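Local coordinates for protein putative fimbrium anchoring subunit Fim4B (Bacteroides ovatus, PDB 5CAG) that probably serves as the anchoring subunit of a fimbrium, as a lipoprotein of the outer membrane, at residues K139-K145 / K206-M211; S113-L117 / F202-K206; S70-Y74 / Y89-E93. All coordinates share one frame; numbering follows the deposited sequence.

Contact 1: K139-K145 / K206-M211; sequences KLESVVK and KQVKEM
The E141 side chain ends against the backbone N-H groups of E210 and M211, and its carboxylate accepts bonds from both ends of 206-211. OE2 takes two of them. E210 N reaches the syn lone pair of E141 OE2 at 2.7 Å. K206 NZ comes to the anti lone pair of E141 OE2 at 2.9 Å, in a salt bridge. M211 N adds a weak bond to E141 OE1 at 3.3 Å. The E141 chain is extended, with CG anti to the backbone N (chi1 161°), which carries the carboxylate out from the strand into the loop. K206 NZ also donates to S142 O at 3.0 Å and makes a weak salt bridge with E210 OE1. K206 N bonds to V143 O at 2.8 Å. K145 crosses the aliphatic part of K206 at about a right angle, CG to CG 3.8 Å, and its NZ forms a long salt bridge with E210 OE2. The selenomethionine M211 sets its CE 3.8 Å from E141 CB. Segment 139-145 belongs to strand 134-154, which pairs with strands 118-127 and 197-205. The loop 206-211 follows strand 197-205, and K209 NZ bonds to N121 OD1 on strand 118-127.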
ATOM      1  N   LYS A 139     -13.491  11.443   4.286  1.00 80.32           N
ATOM      2  CA  LYS A 139     -13.624  10.013   3.994  1.00 78.96           C
ATOM      3  C   LYS A 139     -12.255   9.577   3.520  1.00 85.21           C
ATOM      4  O   LYS A 139     -11.586  10.361   2.834  1.00 87.52           O
ATOM      5  CB  LYS A 139     -14.702   9.779   2.927  1.00 79.94           C
ATOM      6  CG  LYS A 139     -14.963   8.319   2.633  1.00 83.52           C
ATOM      7  CD  LYS A 139     -16.271   8.047   1.906  1.00 87.65           C
ATOM      8  CE  LYS A 139     -17.405   7.647   2.824  1.00 92.37           C
ATOM      9  NZ  LYS A 139     -18.704   7.540   2.084  1.00103.71           N
ATOM     10  N   LEU A 140     -11.775   8.408   3.935  1.00 79.33           N
ATOM     11  CA  LEU A 140     -10.436   8.055   3.494  1.00 76.94           C
ATOM     12  C   LEU A 140     -10.511   7.094   2.342  1.00 78.80           C
ATOM     13  O   LEU A 140     -11.580   6.544   2.080  1.00 80.43           O
ATOM     14  CB  LEU A 140      -9.640   7.498   4.656  1.00 76.52           C
ATOM     15  CG  LEU A 140      -8.662   8.460   5.289  1.00 81.28           C
ATOM     16  CD1 LEU A 140      -9.356   9.696   5.817  1.00 82.35           C
ATOM     17  CD2 LEU A 140      -7.928   7.788   6.404  1.00 83.31           C
ATOM     18  N   GLU A 141      -9.418   6.932   1.604  1.00 72.52           N
ATOM     19  CA  GLU A 141      -9.449   6.053   0.439  1.00 71.58           C
ATOM     20  C   GLU A 141      -8.560   4.817   0.644  1.00 77.00           C
ATOM     21  O   GLU A 141      -7.422   4.960   1.091  1.00 77.06           O
ATOM     22  CB  GLU A 141      -9.026   6.839  -0.815  1.00 72.83           C
ATOM     23  CG  GLU A 141      -8.582   5.982  -1.985  1.00 72.84           C
ATOM     24  CD  GLU A 141      -8.006   6.716  -3.174  1.00 86.81           C
ATOM     25  OE1 GLU A 141      -7.523   7.865  -3.026  1.00103.96           O
ATOM     26  OE2 GLU A 141      -7.967   6.087  -4.253  1.00 60.99           O
ATOM     27  N   SER A 142      -9.068   3.603   0.285  1.00 73.42           N
ATOM     28  CA  SER A 142      -8.247   2.410   0.384  1.00 72.06           C
ATOM     29  C   SER A 142      -7.261   2.430  -0.755  1.00 78.48           C
ATOM     30  O   SER A 142      -7.669   2.368  -1.909  1.00 80.25           O
ATOM     31  CB  SER A 142      -9.074   1.138   0.386  1.00 74.00           C
ATOM     32  OG  SER A 142      -8.173   0.078   0.672  1.00 89.13           O
ATOM     33  N   VAL A 143      -5.969   2.606  -0.441  1.00 74.72           N
ATOM     34  CA  VAL A 143      -4.923   2.694  -1.463  1.00 73.93           C
ATOM     35  C   VAL A 143      -4.196   1.349  -1.670  1.00 75.19           C
ATOM     36  O   VAL A 143      -3.176   1.308  -2.344  1.00 74.75           O
ATOM     37  CB  VAL A 143      -3.941   3.821  -1.125  1.00 78.51           C
ATOM     38  CG1 VAL A 143      -4.631   5.173  -1.210  1.00 78.98           C
ATOM     39  CG2 VAL A 143      -3.324   3.615   0.250  1.00 78.21           C
ATOM     40  N   VAL A 144      -4.730   0.253  -1.118  1.00 70.96           N
ATOM     41  CA  VAL A 144      -4.141  -1.074  -1.294  1.00 69.69           C
ATOM     42  C   VAL A 144      -5.111  -1.951  -2.075  1.00 73.85           C
ATOM     43  O   VAL A 144      -6.230  -2.169  -1.608  1.00 74.25           O
ATOM     44  CB  VAL A 144      -3.766  -1.734   0.045  1.00 71.93           C
ATOM     45  CG1 VAL A 144      -3.258  -3.149  -0.190  1.00 71.71           C
ATOM     46  CG2 VAL A 144      -2.746  -0.911   0.808  1.00 71.09           C
ATOM     47  N   LYS A 145      -4.681  -2.446  -3.258  1.00 69.88           N
ATOM     48  CA  LYS A 145      -5.461  -3.341  -4.131  1.00 69.02           C
ATOM     49  C   LYS A 145      -5.178  -4.807  -3.742  1.00 73.79           C
ATOM     50  O   LYS A 145      -4.019  -5.152  -3.519  1.00 73.72           O
ATOM     51  CB  LYS A 145      -5.134  -3.108  -5.639  1.00 69.89           C
ATOM     52  CG  LYS A 145      -5.665  -1.806  -6.299  1.00 63.62           C
ATOM     53  CD  LYS A 145      -5.660  -1.863  -7.868  1.00 75.24           C
ATOM     54  CE  LYS A 145      -6.358  -0.708  -8.628  1.00 97.18           C
ATOM     55  NZ  LYS A 145      -5.425   0.317  -9.250  1.00102.43           N
ATOM     56  N   LYS A 206      -2.098   1.025  -4.946  1.00 75.01           N
ATOM     57  CA  LYS A 206      -2.702   1.581  -6.170  1.00 75.40           C
ATOM     58  C   LYS A 206      -1.616   2.344  -6.940  1.00 81.15           C
ATOM     59  O   LYS A 206      -0.741   2.957  -6.305  1.00 81.14           O
ATOM     60  CB  LYS A 206      -3.859   2.541  -5.822  1.00 76.12           C
ATOM     61  CG  LYS A 206      -5.208   1.902  -5.615  1.00 71.71           C
ATOM     62  CD  LYS A 206      -6.292   2.972  -5.448  1.00 73.71           C
ATOM     63  CE  LYS A 206      -7.650   2.342  -5.225  1.00 72.65           C
ATOM     64  NZ  LYS A 206      -8.624   3.282  -4.623  1.00 70.93           N
ATOM     65  N   GLN A 207      -1.638   2.305  -8.277  1.00 79.12           N
ATOM     66  CA  GLN A 207      -0.627   3.046  -9.046  1.00 81.03           C
ATOM     67  C   GLN A 207      -0.825   4.546  -8.824  1.00 85.62           C
ATOM     68  O   GLN A 207       0.148   5.304  -8.685  1.00 86.19           O
ATOM     69  CB  GLN A 207      -0.705   2.692 -10.535  1.00 84.14           C
ATOM     70  CG  GLN A 207       0.621   2.789 -11.262  1.00107.57           C
ATOM     71  CD  GLN A 207       0.405   2.595 -12.736  1.00140.00           C
ATOM     72  OE1 GLN A 207       0.169   3.556 -13.471  1.00137.42           O
ATOM     73  NE2 GLN A 207       0.415   1.345 -13.185  1.00139.38           N
ATOM     74  N   VAL A 208      -2.113   4.954  -8.774  1.00 81.46           N
ATOM     75  CA  VAL A 208      -2.553   6.321  -8.539  1.00 81.47           C
ATOM     76  C   VAL A 208      -3.847   6.341  -7.752  1.00 83.09           C
ATOM     77  O   VAL A 208      -4.768   5.556  -8.043  1.00 83.81           O
ATOM     78  CB  VAL A 208      -2.750   7.157  -9.838  1.00 87.18           C
ATOM     79  CG1 VAL A 208      -2.766   8.653  -9.520  1.00 87.97           C
ATOM     80  CG2 VAL A 208      -1.684   6.865 -10.885  1.00 88.93           C
ATOM     81  N   LYS A 209      -3.917   7.316  -6.801  1.00 75.56           N
ATOM     82  CA  LYS A 209      -5.053   7.813  -6.032  1.00 73.06           C
ATOM     83  C   LYS A 209      -6.277   7.879  -6.993  1.00 80.09           C
ATOM     84  O   LYS A 209      -6.168   8.340  -8.145  1.00 81.44           O
ATOM     85  CB  LYS A 209      -4.654   9.220  -5.486  1.00 74.15           C
ATOM     86  CG  LYS A 209      -5.749  10.252  -5.144  1.00 71.98           C
ATOM     87  CD  LYS A 209      -5.159  11.593  -4.580  1.00 71.81           C
ATOM     88  CE  LYS A 209      -6.051  12.391  -3.624  1.00 80.54           C
ATOM     89  NZ  LYS A 209      -6.241  11.777  -2.241  1.00 93.91           N
ATOM     90  N   GLU A 210      -7.410   7.348  -6.546  1.00 75.22           N
ATOM     91  CA  GLU A 210      -8.630   7.323  -7.339  1.00 74.54           C
ATOM     92  C   GLU A 210      -9.607   8.375  -6.812  1.00 80.93           C
ATOM     93  O   GLU A 210     -10.562   8.700  -7.528  1.00 83.55           O
ATOM     94  CB  GLU A 210      -9.255   5.910  -7.349  1.00 74.47           C
ATOM     95  CG  GLU A 210      -8.486   4.933  -8.234  1.00 86.90           C
ATOM     96  CD  GLU A 210      -8.954   3.490  -8.384  1.00113.53           C
ATOM     97  OE1 GLU A 210      -9.882   3.060  -7.661  1.00100.03           O
ATOM     98  OE2 GLU A 210      -8.342   2.768  -9.204  1.00115.37           O
HETATM   99  N   MSE A 211      -9.379   8.948  -5.583  1.00 76.28           N
HETATM  100  CA  MSE A 211     -10.315   9.944  -5.055  1.00 76.86           C
HETATM  101  C   MSE A 211     -10.352  11.209  -5.940  1.00 83.93           C
HETATM  102  O   MSE A 211      -9.317  11.674  -6.443  1.00 84.89           O
HETATM  103  CB  MSE A 211     -10.013  10.291  -3.607  1.00 78.62           C
HETATM  104  CG  MSE A 211     -11.052  11.205  -2.944  1.00 88.18           C
HETATM  105 SE   MSE A 211     -10.557  11.722  -1.116  0.75 98.54          SE
HETATM  106  CE  MSE A 211     -10.990  10.065  -0.246  1.00 94.28           C
TER

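Contact 2: S113-L117 / F202-K206; sequences SPDSL and FTAFK
The contact lies in the buried middle of a beta-rich fold consistent with the transthyretin-like architecture of the fimbrillin superfamily. Here P114, in the loop leading to strand 118-127, packs on T203 and F205 at the end of strand 197-205. One hydrogen bond joins the two segments. T203 OG1 donates to P114 O at 2.7 Å. The C=O...OG1 angle is 135°, and the donor is tilted 20° from the carbonyl plane. T203 places OG1 between its backbone N and carbonyl carbon (chi1 60°), which turns the hydroxyl to the loop. The same oxygen lies beside the proline ring and 3.3 Å from S113 CB, so the polar group is set among carbon atoms while bonded to the carbonyl. P114 CG rests on the backbone of A204, 3.9 Å from A204 CA. Beyond it, P114 CB sits over one face of the F205 ring in a CH-pi contact, 4.1 Å from the centroid. The ring is also met by L117, whose side chain approaches at a slant. I81 and A94, from strands 81-84 and 93-96, add further apolar surface: both touch L117 and F205, and I81 also touches P114. The loop itself is tied to the start of strand 81-84 and the residues just before it by D115, whose carboxylate accepts the backbone N-H groups of E79 and I81. Where the loop runs into strand 118-127, L117 CD2 is 3.8 Å from F205 CE1.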
ATOM      1  N   SER A 113       3.844  -8.127   1.561  1.00 78.65           N
ATOM      2  CA  SER A 113       2.640  -7.543   0.936  1.00 77.58           C
ATOM      3  C   SER A 113       2.045  -6.522   1.893  1.00 79.82           C
ATOM      4  O   SER A 113       2.059  -6.748   3.109  1.00 79.31           O
ATOM      5  CB  SER A 113       1.596  -8.599   0.563  1.00 80.42           C
ATOM      6  OG  SER A 113       1.948  -9.909   0.980  1.00 90.96           O
ATOM      7  N   PRO A 114       1.629  -5.346   1.380  1.00 74.86           N
ATOM      8  CA  PRO A 114       1.125  -4.301   2.267  1.00 73.86           C
ATOM      9  C   PRO A 114      -0.240  -4.629   2.832  1.00 77.51           C
ATOM     10  O   PRO A 114      -1.089  -5.118   2.100  1.00 76.74           O
ATOM     11  CB  PRO A 114       1.068  -3.083   1.354  1.00 75.54           C
ATOM     12  CG  PRO A 114       0.878  -3.625   0.012  1.00 79.91           C
ATOM     13  CD  PRO A 114       1.665  -4.879  -0.019  1.00 76.12           C
ATOM     14  N   ASP A 115      -0.453  -4.371   4.143  1.00 75.35           N
ATOM     15  CA  ASP A 115      -1.766  -4.589   4.752  1.00 74.84           C
ATOM     16  C   ASP A 115      -2.649  -3.356   4.447  1.00 80.19           C
ATOM     17  O   ASP A 115      -2.247  -2.534   3.619  1.00 80.31           O
ATOM     18  CB  ASP A 115      -1.700  -4.960   6.238  1.00 76.73           C
ATOM     19  CG  ASP A 115      -0.921  -4.060   7.152  1.00 85.75           C
ATOM     20  OD1 ASP A 115       0.189  -3.630   6.760  1.00 84.36           O
ATOM     21  OD2 ASP A 115      -1.367  -3.870   8.304  1.00 96.84           O
ATOM     22  N   SER A 116      -3.873  -3.261   5.000  1.00 76.25           N
ATOM     23  CA  SER A 116      -4.758  -2.180   4.577  1.00 75.29           C
ATOM     24  C   SER A 116      -4.303  -0.785   5.023  1.00 76.38           C
ATOM     25  O   SER A 116      -3.982  -0.567   6.187  1.00 76.31           O
ATOM     26  CB  SER A 116      -6.188  -2.454   5.005  1.00 80.07           C
ATOM     27  OG  SER A 116      -6.606  -3.650   4.362  1.00 92.99           O
ATOM     28  N   LEU A 117      -4.218   0.137   4.039  1.00 70.80           N
ATOM     29  CA  LEU A 117      -3.865   1.551   4.235  1.00 69.07           C
ATOM     30  C   LEU A 117      -4.957   2.415   3.622  1.00 72.27           C
ATOM     31  O   LEU A 117      -5.443   2.119   2.514  1.00 71.37           O
ATOM     32  CB  LEU A 117      -2.486   1.906   3.658  1.00 67.75           C
ATOM     33  CG  LEU A 117      -1.958   3.299   3.925  1.00 70.65           C
ATOM     34  CD1 LEU A 117      -1.533   3.501   5.391  1.00 69.58           C
ATOM     35  CD2 LEU A 117      -0.832   3.571   3.035  1.00 72.86           C
ATOM     36  N   PHE A 202      -2.351 -11.930  -2.847  1.00 72.15           N
ATOM     37  CA  PHE A 202      -1.363 -10.905  -2.549  1.00 69.60           C
ATOM     38  C   PHE A 202      -1.981  -9.522  -2.698  1.00 75.14           C
ATOM     39  O   PHE A 202      -3.131  -9.400  -3.122  1.00 76.45           O
ATOM     40  CB  PHE A 202      -0.102 -11.068  -3.413  1.00 70.78           C
ATOM     41  CG  PHE A 202      -0.291 -10.842  -4.883  1.00 72.29           C
ATOM     42  CD1 PHE A 202      -0.692 -11.881  -5.717  1.00 75.70           C
ATOM     43  CD2 PHE A 202      -0.058  -9.597  -5.443  1.00 73.84           C
ATOM     44  CE1 PHE A 202      -0.876 -11.675  -7.084  1.00 77.01           C
ATOM     45  CE2 PHE A 202      -0.252  -9.388  -6.807  1.00 78.03           C
ATOM     46  CZ  PHE A 202      -0.651 -10.433  -7.621  1.00 76.73           C
ATOM     47  N   THR A 203      -1.235  -8.485  -2.302  1.00 70.73           N
ATOM     48  CA  THR A 203      -1.687  -7.095  -2.368  1.00 69.81           C
ATOM     49  C   THR A 203      -0.571  -6.191  -2.838  1.00 75.22           C
ATOM     50  O   THR A 203       0.600  -6.540  -2.701  1.00 76.35           O
ATOM     51  CB  THR A 203      -2.143  -6.604  -0.999  1.00 69.69           C
ATOM     52  OG1 THR A 203      -1.046  -6.689  -0.097  1.00 70.04           O
ATOM     53  CG2 THR A 203      -3.336  -7.348  -0.460  1.00 68.66           C
ATOM     54  N   ALA A 204      -0.931  -5.011  -3.341  1.00 70.56           N
ATOM     55  CA  ALA A 204      -0.009  -3.975  -3.778  1.00 70.26           C
ATOM     56  C   ALA A 204      -0.697  -2.620  -3.672  1.00 75.45           C
ATOM     57  O   ALA A 204      -1.930  -2.557  -3.619  1.00 75.02           O
ATOM     58  CB  ALA A 204       0.432  -4.240  -5.203  1.00 71.67           C
ATOM     59  N   PHE A 205       0.082  -1.534  -3.615  1.00 72.35           N
ATOM     60  CA  PHE A 205      -0.495  -0.201  -3.576  1.00 71.86           C
ATOM     61  C   PHE A 205      -1.064   0.149  -4.937  1.00 78.07           C
ATOM     62  O   PHE A 205      -0.599  -0.376  -5.964  1.00 79.13           O
ATOM     63  CB  PHE A 205       0.547   0.847  -3.147  1.00 73.91           C
ATOM     64  CG  PHE A 205       0.939   0.751  -1.690  1.00 74.63           C
ATOM     65  CD1 PHE A 205       0.019   1.032  -0.681  1.00 76.48           C
ATOM     66  CD2 PHE A 205       2.215   0.345  -1.322  1.00 76.25           C
ATOM     67  CE1 PHE A 205       0.377   0.908   0.673  1.00 76.06           C
ATOM     68  CE2 PHE A 205       2.565   0.224   0.031  1.00 77.88           C
ATOM     69  CZ  PHE A 205       1.646   0.517   1.016  1.00 74.76           C
ATOM     70  N   LYS A 206      -2.098   1.025  -4.946  1.00 75.01           N
ATOM     71  CA  LYS A 206      -2.702   1.581  -6.170  1.00 75.40           C
ATOM     72  C   LYS A 206      -1.616   2.344  -6.940  1.00 81.15           C
ATOM     73  O   LYS A 206      -0.741   2.957  -6.305  1.00 81.14           O
ATOM     74  CB  LYS A 206      -3.859   2.541  -5.822  1.00 76.12           C
ATOM     75  CG  LYS A 206      -5.208   1.902  -5.615  1.00 71.71           C
ATOM     76  CD  LYS A 206      -6.292   2.972  -5.448  1.00 73.71           C
ATOM     77  CE  LYS A 206      -7.650   2.342  -5.225  1.00 72.65           C
ATOM     78  NZ  LYS A 206      -8.624   3.282  -4.623  1.00 70.93           N
TER

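Contact 3: S70-Y74 / Y89-E93; sequences SVVVY and YETIE
The phenol oxygen of Y89 is held by two hydrogen-bond partners on strand 118-127, D123 OD1 and N121 ND2, while its ring lies against S70. The contact is part of a beta-sheet core. Strand 67-75 runs between strands 36-43 and 118-127, and the loop segment 89-93 folds over one face of that sheet. S70, V72 and Y74 direct their side chains to the loop segment. V71 and V73 point to the other face, where W138 lies. S70 CB sits over the centre of the Y89 ring in a CH-pi contact, 3.5 Å from the centroid and 11° off the ring normal. Its hydroxyl, S70 OG, bonds to D123 O, so the serine and the tyrosine are both anchored on D123. V71 O stands at the edge of the same ring, near its plane, 3.3 Å from Y89 CE1. V72 CG1 meets the ring obliquely, 3.6 Å from Y89 CE1. CG of Y89 is anti to the backbone N (chi1 -178°), which extends the ring from the loop across to the strand. I92 packs beside V72, farther along strand 67-75 from Y89. Its CG2 is 4.2 Å from V72 CG1, and I83 of strand 81-84 and I175 pack around it. Y74 lies farther on, its hydroxyl bonded to R38 NH1. The I92 chain is extended and crosses the Y74 side chain at a slant, bringing I92 CD1 to 3.8 Å from Y74 CE2.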
ATOM      1  N   SER A  70      -0.847  21.707   3.263  1.00 97.85           N
ATOM      2  CA  SER A  70      -0.977  20.465   2.529  1.00 93.65           C
ATOM      3  C   SER A  70      -1.376  19.469   3.614  1.00 94.92           C
ATOM      4  O   SER A  70      -0.848  19.577   4.720  1.00 96.58           O
ATOM      5  CB  SER A  70       0.325  20.117   1.823  1.00 96.02           C
ATOM      6  OG  SER A  70       0.583  20.993   0.741  1.00102.30           O
ATOM      7  N   VAL A  71      -2.363  18.595   3.392  1.00 87.40           N
ATOM      8  CA  VAL A  71      -2.792  17.719   4.491  1.00 85.72           C
ATOM      9  C   VAL A  71      -2.646  16.236   4.129  1.00 87.36           C
ATOM     10  O   VAL A  71      -2.817  15.868   2.957  1.00 87.69           O
ATOM     11  CB  VAL A  71      -4.258  18.038   4.925  1.00 89.31           C
ATOM     12  CG1 VAL A  71      -4.675  17.234   6.153  1.00 87.92           C
ATOM     13  CG2 VAL A  71      -4.451  19.523   5.185  1.00 91.75           C
ATOM     14  N   VAL A  72      -2.362  15.391   5.142  1.00 80.65           N
ATOM     15  CA  VAL A  72      -2.320  13.932   4.993  1.00 78.58           C
ATOM     16  C   VAL A  72      -3.076  13.293   6.163  1.00 85.37           C
ATOM     17  O   VAL A  72      -2.970  13.756   7.302  1.00 88.04           O
ATOM     18  CB  VAL A  72      -0.926  13.258   4.814  1.00 80.74           C
ATOM     19  CG1 VAL A  72      -0.246  13.675   3.526  1.00 80.79           C
ATOM     20  CG2 VAL A  72      -0.024  13.484   6.011  1.00 82.03           C
ATOM     21  N   VAL A  73      -3.859  12.252   5.873  1.00 79.57           N
ATOM     22  CA  VAL A  73      -4.580  11.491   6.889  1.00 78.51           C
ATOM     23  C   VAL A  73      -4.417  10.038   6.546  1.00 82.99           C
ATOM     24  O   VAL A  73      -4.826   9.621   5.450  1.00 83.58           O
ATOM     25  CB  VAL A  73      -6.075  11.841   7.056  1.00 81.13           C
ATOM     26  CG1 VAL A  73      -6.638  11.151   8.293  1.00 80.29           C
ATOM     27  CG2 VAL A  73      -6.299  13.340   7.130  1.00 82.54           C
ATOM     28  N   TYR A  74      -3.827   9.262   7.449  1.00 76.89           N
ATOM     29  CA  TYR A  74      -3.668   7.844   7.189  1.00 74.12           C
ATOM     30  C   TYR A  74      -3.871   7.067   8.497  1.00 78.08           C
ATOM     31  O   TYR A  74      -3.789   7.660   9.572  1.00 78.24           O
ATOM     32  CB  TYR A  74      -2.306   7.567   6.535  1.00 74.90           C
ATOM     33  CG  TYR A  74      -1.119   7.835   7.437  1.00 78.70           C
ATOM     34  CD1 TYR A  74      -0.629   6.851   8.289  1.00 80.19           C
ATOM     35  CD2 TYR A  74      -0.466   9.065   7.418  1.00 82.11           C
ATOM     36  CE1 TYR A  74       0.462   7.092   9.120  1.00 83.99           C
ATOM     37  CE2 TYR A  74       0.621   9.325   8.264  1.00 85.30           C
ATOM     38  CZ  TYR A  74       1.079   8.333   9.117  1.00 93.95           C
ATOM     39  OH  TYR A  74       2.155   8.547   9.949  1.00 99.33           O
ATOM     40  N   TYR A  89       5.508  16.829   3.118  1.00 97.37           N
ATOM     41  CA  TYR A  89       4.367  16.323   2.349  1.00 93.91           C
ATOM     42  C   TYR A  89       4.893  15.560   1.125  1.00 99.50           C
ATOM     43  O   TYR A  89       4.546  14.395   0.937  1.00 96.97           O
ATOM     44  CB  TYR A  89       3.455  17.508   1.938  1.00 94.75           C
ATOM     45  CG  TYR A  89       2.185  17.167   1.179  1.00 92.30           C
ATOM     46  CD1 TYR A  89       1.085  16.611   1.832  1.00 91.42           C
ATOM     47  CD2 TYR A  89       2.033  17.522  -0.162  1.00 93.20           C
ATOM     48  CE1 TYR A  89      -0.107  16.353   1.152  1.00 90.09           C
ATOM     49  CE2 TYR A  89       0.846  17.273  -0.852  1.00 91.87           C
ATOM     50  CZ  TYR A  89      -0.222  16.686  -0.191  1.00 97.60           C
ATOM     51  OH  TYR A  89      -1.385  16.405  -0.872  1.00 95.32           O
ATOM     52  N   GLU A  90       5.843  16.176   0.385  1.00100.76           N
ATOM     53  CA  GLU A  90       6.460  15.625  -0.829  1.00101.70           C
ATOM     54  C   GLU A  90       7.294  14.343  -0.591  1.00104.39           C
ATOM     55  O   GLU A  90       7.595  13.661  -1.573  1.00105.14           O
ATOM     56  CB  GLU A  90       7.324  16.685  -1.542  1.00107.38           C
ATOM     57  CG  GLU A  90       6.515  17.805  -2.207  1.00128.38           C
ATOM     58  CD  GLU A  90       5.793  17.509  -3.519  1.00162.45           C
ATOM     59  OE1 GLU A  90       6.472  17.146  -4.509  1.00171.21           O
ATOM     60  OE2 GLU A  90       4.557  17.714  -3.578  1.00153.19           O
ATOM     61  N   THR A  91       7.615  13.978   0.673  1.00 97.98           N
ATOM     62  CA  THR A  91       8.423  12.779   0.939  1.00 95.74           C
ATOM     63  C   THR A  91       7.734  11.665   1.756  1.00 95.12           C
ATOM     64  O   THR A  91       8.257  10.541   1.753  1.00 93.48           O
ATOM     65  CB  THR A  91       9.731  13.143   1.653  1.00 99.35           C
ATOM     66  OG1 THR A  91       9.453  13.847   2.856  1.00 95.96           O
ATOM     67  CG2 THR A  91      10.657  13.944   0.786  1.00100.71           C
ATOM     68  N   ILE A  92       6.614  11.956   2.469  1.00 89.19           N
ATOM     69  CA  ILE A  92       5.935  10.967   3.322  1.00 85.93           C
ATOM     70  C   ILE A  92       5.470   9.793   2.430  1.00 88.90           C
ATOM     71  O   ILE A  92       4.668   9.958   1.500  1.00 89.19           O
ATOM     72  CB  ILE A  92       4.844  11.588   4.243  1.00 87.86           C
ATOM     73  CG1 ILE A  92       4.272  10.548   5.222  1.00 85.42           C
ATOM     74  CG2 ILE A  92       3.751  12.328   3.470  1.00 88.22           C
ATOM     75  CD1 ILE A  92       3.468  11.115   6.391  1.00 86.95           C
ATOM     76  N   GLU A  93       6.112   8.634   2.669  1.00 84.25           N
ATOM     77  CA  GLU A  93       5.999   7.388   1.907  1.00 82.57           C
ATOM     78  C   GLU A  93       5.648   6.225   2.820  1.00 83.46           C
ATOM     79  O   GLU A  93       6.146   6.144   3.940  1.00 84.91           O
ATOM     80  CB  GLU A  93       7.365   7.136   1.203  1.00 85.97           C
ATOM     81  CG  GLU A  93       7.544   5.923   0.290  1.00 94.92           C
ATOM     82  CD  GLU A  93       8.965   5.690  -0.225  1.00116.35           C
ATOM     83  OE1 GLU A  93       9.930   6.177   0.413  1.00112.30           O
ATOM     84  OE2 GLU A  93       9.112   5.049  -1.294  1.00102.85           O
TER

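Along the chain, contact 3 closes before the other two open, while the segments of contacts 1 and 2 alternate. Contacts 1 and 2 are direct neighbours with centres about 10 Å apart. They share K206 and meet through the paired strands 134-154 and 197-205, where K145 N probably bonds to A204 O. V143 N and L117 O form a second probable bond. Contact 3 lies about 14 Å from contact 1 and 18 Å from contact 2, centre to centre. It joins them through packing of L140 on V73 O and of L117 on Y74. Each contact sets a loop segment against one of the strands 67-75, 134-154 and 197-205.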